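Local coordinates for ribosomal protein L11 methyltransferase (Lactobacillus delbrueckii subsp. bulgaricus ATCC BAA-365, PDB 3GRZ) that probably trimethylates lysine residues of ribosomal protein L11 with S-adenosylmethionine as methyl donor, this chain being the C-terminal, S-adenosylmethionine-binding part of the enzyme, at residues B[88-92]-B[93-97]; B[114-117]-B[118-122]. All blocks are in the same frame, centred on the assembly; numbering follows the deposited sequence.

Followed from the N terminus, the chain reaches interaction 1 first, where strand 85-90 ends and residues 88-97 turn back into helix 93-105. That helix leads to strand 112-115, which completes a beta-alpha-beta unit and runs out into the loop of interaction 2, residues 114-122, before strand 126-132. The two local contacts therefore lie in series, neither nested nor crossed, with centres about 10 Å apart. They are joined laterally: strands 85-90 and 112-115 are parallel neighbours in the seven-stranded sheet, and probable backbone hydrogen bonds link Ala88 O to Gln114 N (3.0 Å) and Asp90 O to Thr116 N (2.9 Å). Within this chain, strand 112-115 is an edge strand of that sheet.

Interaction 1 of 2, residues B[88-92]-B[93-97]; sequences ATDIS and DESMT
At the strand-to-helix turn of a Rossmann-type beta-alpha-beta unit, Asp90 and Ser92 meet Ser95 and Met96. The reversal is measured by the 156° between the axes of strand 88-90 and helix 93-97. Ser92 is the N-cap: its OG, held between the backbone N and the carbonyl carbon (chi1 74°), accepts from Ser95 N at 3.0 Å. Its carbonyl takes the first helical bond, Met96 N to Ser92 O at 3.2 Å and nearly straight (169°), so two of the early helix amides are satisfied by one residue. Asp90 faces the helix, and its OD2 lies 3.2 Å from Ser95 OG. The firmer partner of that hydroxyl is the carbonyl of Gly70, while OD2 accepts from Gly70 N. OD1 receives Ile91 N at 2.8 Å on its anti lone pair; this bond and the one from Gly70 N restrict the rotation of the carboxylate. OD1 also hydrogen-bonds a glycerol, probably from the crystallisation liquor. Met96 runs alongside the turn: CG passes 3.4 Å from Ser92 O, and bends further along bring CE to 3.6 Å from Asp90 N, while the side chain also touches Leu113 and Lys115. With an alanine in place of Asp90 the carboxylate is gone, and the amides of Gly70 and Ile91 would probably be left without their acceptor, loosening the tie between the glycine-rich turn and this strand end. An acidic residue ending the second strand of the Rossmann-type sheet is typical of class I methyltransferases, where it commonly holds the ribose hydroxyls of S-adenosylmethionine, consistent with the predicted role of Asp90.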
# COMPACT_ATOMS: atom_id res chain seq x y z
N ALA B 88 14.27 -17.04 -2.23
CA ALA B 88 13.12 -17.29 -3.09
C ALA B 88 13.01 -18.79 -3.35
O ALA B 88 14.01 -19.43 -3.75
CB ALA B 88 13.27 -16.50 -4.39
N THR B 89 11.83 -19.36 -3.11
CA THR B 89 11.61 -20.80 -3.31
C THR B 89 10.52 -21.10 -4.35
O THR B 89 9.57 -20.33 -4.50
CB THR B 89 11.26 -21.56 -2.00
OG1 THR B 89 9.90 -21.33 -1.64
CG2 THR B 89 12.17 -21.15 -0.85
N ASP B 90 10.68 -22.23 -5.05
CA ASP B 90 9.61 -22.77 -5.91
C ASP B 90 9.94 -24.21 -6.27
O ASP B 90 11.06 -24.66 -6.05
CB ASP B 90 9.40 -21.93 -7.17
CG ASP B 90 7.92 -21.85 -7.62
OD1 ASP B 90 7.19 -22.86 -7.51
OD2 ASP B 90 7.49 -20.79 -8.08
N ILE B 91 8.96 -24.92 -6.82
CA ILE B 91 9.09 -26.35 -7.12
C ILE B 91 9.71 -26.66 -8.49
O ILE B 91 10.17 -27.77 -8.71
CB ILE B 91 7.72 -27.09 -7.06
CG1 ILE B 91 6.67 -26.36 -7.90
CG2 ILE B 91 7.28 -27.25 -5.64
CD1 ILE B 91 5.46 -27.22 -8.28
N SER B 92 9.71 -25.69 -9.40
CA SER B 92 10.12 -25.97 -10.78
C SER B 92 11.49 -25.41 -11.14
O SER B 92 11.89 -24.35 -10.65
CB SER B 92 9.06 -25.45 -11.76
OG SER B 92 9.10 -24.04 -11.86
N ASP B 93 12.17 -26.12 -12.04
CA ASP B 93 13.39 -25.65 -12.68
C ASP B 93 13.18 -24.32 -13.38
O ASP B 93 14.05 -23.46 -13.35
CB ASP B 93 13.87 -26.68 -13.73
CG ASP B 93 14.54 -27.90 -13.11
OD1 ASP B 93 14.50 -28.99 -13.73
OD2 ASP B 93 15.11 -27.78 -12.01
N GLU B 94 12.01 -24.16 -14.00
CA GLU B 94 11.76 -22.97 -14.81
C GLU B 94 11.50 -21.74 -13.97
O GLU B 94 11.80 -20.65 -14.42
CB GLU B 94 10.65 -23.14 -15.85
CG GLU B 94 9.69 -24.23 -15.59
CD GLU B 94 10.24 -25.60 -15.92
OE1 GLU B 94 10.82 -25.80 -17.02
OE2 GLU B 94 10.10 -26.48 -15.06
N SER B 95 10.95 -21.92 -12.77
CA SER B 95 10.89 -20.80 -11.83
C SER B 95 12.29 -20.39 -11.36
O SER B 95 12.61 -19.21 -11.31
CB SER B 95 10.01 -21.10 -10.62
OG SER B 95 10.16 -20.06 -9.67
N MET B 96 13.12 -21.39 -11.03
CA MET B 96 14.51 -21.14 -10.67
C MET B 96 15.25 -20.37 -11.76
O MET B 96 15.96 -19.42 -11.46
CB MET B 96 15.23 -22.44 -10.31
CG MET B 96 14.68 -23.16 -9.06
SD MET B 96 14.97 -22.28 -7.50
CE MET B 96 13.41 -21.46 -7.27
N THR B 97 15.03 -20.74 -13.02
CA THR B 97 15.58 -20.03 -14.19
C THR B 97 15.02 -18.61 -14.31
O THR B 97 15.79 -17.65 -14.46
CB THR B 97 15.32 -20.81 -15.51
OG1 THR B 97 15.92 -22.10 -15.41
CG2 THR B 97 15.90 -20.09 -16.73

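Interaction 2 of 2, residues B[114-117]-B[118-122]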
# COMPACT_ATOMS: atom_id res chain seq x y z
N GLN B 114 16.07 -21.57 -3.75
CA GLN B 114 15.99 -22.96 -3.35
C GLN B 114 14.83 -23.64 -4.05
O GLN B 114 13.69 -23.15 -4.01
CB GLN B 114 15.91 -23.11 -1.83
CG GLN B 114 16.01 -24.55 -1.31
CD GLN B 114 16.06 -24.61 0.20
OE1 GLN B 114 16.31 -23.60 0.85
NE2 GLN B 114 15.83 -25.78 0.76
N LYS B 115 15.13 -24.75 -4.72
CA LYS B 115 14.12 -25.56 -5.37
C LYS B 115 13.55 -26.52 -4.34
O LYS B 115 14.20 -27.50 -3.95
CB LYS B 115 14.71 -26.31 -6.56
CG LYS B 115 13.69 -27.03 -7.41
CD LYS B 115 14.40 -27.91 -8.43
CE LYS B 115 13.41 -28.64 -9.31
NZ LYS B 115 12.68 -29.69 -8.57
N THR B 116 12.34 -26.20 -3.90
CA THR B 116 11.70 -26.90 -2.79
C THR B 116 10.22 -26.55 -2.73
O THR B 116 9.80 -25.49 -3.18
CB THR B 116 12.40 -26.63 -1.41
OG1 THR B 116 11.86 -27.53 -0.44
CG2 THR B 116 12.23 -25.17 -0.91
N SER B 117 9.44 -27.47 -2.17
CA SER B 117 8.02 -27.28 -1.98
C SER B 117 7.75 -26.57 -0.65
O SER B 117 8.07 -27.10 0.42
CB SER B 117 7.29 -28.62 -2.04
OG SER B 117 5.90 -28.43 -1.97
N LEU B 118 7.14 -25.39 -0.74
CA LEU B 118 6.82 -24.54 0.41
C LEU B 118 8.06 -24.21 1.21
O LEU B 118 8.98 -23.59 0.68
CB LEU B 118 5.69 -25.14 1.26
CG LEU B 118 4.38 -25.28 0.46
CD1 LEU B 118 3.35 -26.00 1.28
CD2 LEU B 118 3.88 -23.91 0.01
N LEU B 119 8.11 -24.62 2.48
CA LEU B 119 9.29 -24.39 3.29
C LEU B 119 9.93 -25.68 3.80
O LEU B 119 10.63 -25.66 4.82
CB LEU B 119 8.98 -23.44 4.46
CG LEU B 119 8.67 -21.98 4.10
CD1 LEU B 119 8.02 -21.27 5.28
CD2 LEU B 119 9.89 -21.22 3.60
N ALA B 120 9.70 -26.77 3.06
CA ALA B 120 10.37 -28.05 3.31
C ALA B 120 11.86 -27.87 3.13
O ALA B 120 12.32 -27.32 2.12
CB ALA B 120 9.84 -29.14 2.38
N ASP B 121 12.61 -28.27 4.15
CA ASP B 121 14.06 -28.26 4.08
C ASP B 121 14.66 -26.85 4.05
O ASP B 121 15.83 -26.67 3.69
CB ASP B 121 14.53 -29.08 2.86
CG ASP B 121 14.21 -30.56 3.00
OD1 ASP B 121 14.79 -31.22 3.88
OD2 ASP B 121 13.36 -31.06 2.22
N VAL B 122 13.86 -25.86 4.45
CA VAL B 122 14.38 -24.51 4.63
C VAL B 122 14.75 -24.37 6.10
O VAL B 122 13.88 -24.43 6.97
CB VAL B 122 13.38 -23.43 4.19
CG1 VAL B 122 13.94 -22.05 4.50
CG2 VAL B 122 13.08 -23.55 2.71
O HOH W 1 8.24 -23.37 -2.41
O HOH W 2 13.03 -29.85 -0.35
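Gln114, on strand 112-115, and Thr116, just past its end, reach across to the carbonyls of Ala120 and Asp121, one polar group to each. The chain of Gln114 is extended, and NE2 donates to Asp121 O at 3.1 Å. The two flat groups are turned strongly against each other: the acceptor lies in the plane of the Gln114 amide, but the donor stands above the carbonyl plane, 69° out of it, and so does not use a lone pair. On the other branch of the amide, OE1 lies 3.7 Å from Val122 CG2, the two side chains crossing at a slant. Thr116 directs its hydroxyl toward the loop because OG1 is anti to the backbone N (chi1 -170°); it donates to Ala120 O at 2.6 Å. Thr116 OG1 in turn accepts a hydrogen bond from a water at 2.6 Å, and the water's other hydrogen goes to Asp121 OD2 at 2.9 Å, so the water bridges the Thr116 hydroxyl and the Asp121 carboxylate. Ala120 and Asp121 were modelled in two conformers, so these bonds belong to one of them and are doubtful for the other. The loop itself is two overlapping beta turns: type II' over Ser117-Ala120, closed by Ala120 N to Ser117 O at 3.1 Å, and type II over Leu119-Val122, closed by Val122 N to Leu119 O at 3.3 Å. The first demands a positive phi at Leu118 (57°), and Leu118 turns away from residues 114-117 to rest on Ile137, Asp140 and Gln144 of helix 135-145. A second water donates to both Thr116 O, at 2.7 Å, and Leu118 O, bridging the backbone on the two flanks of Ser117.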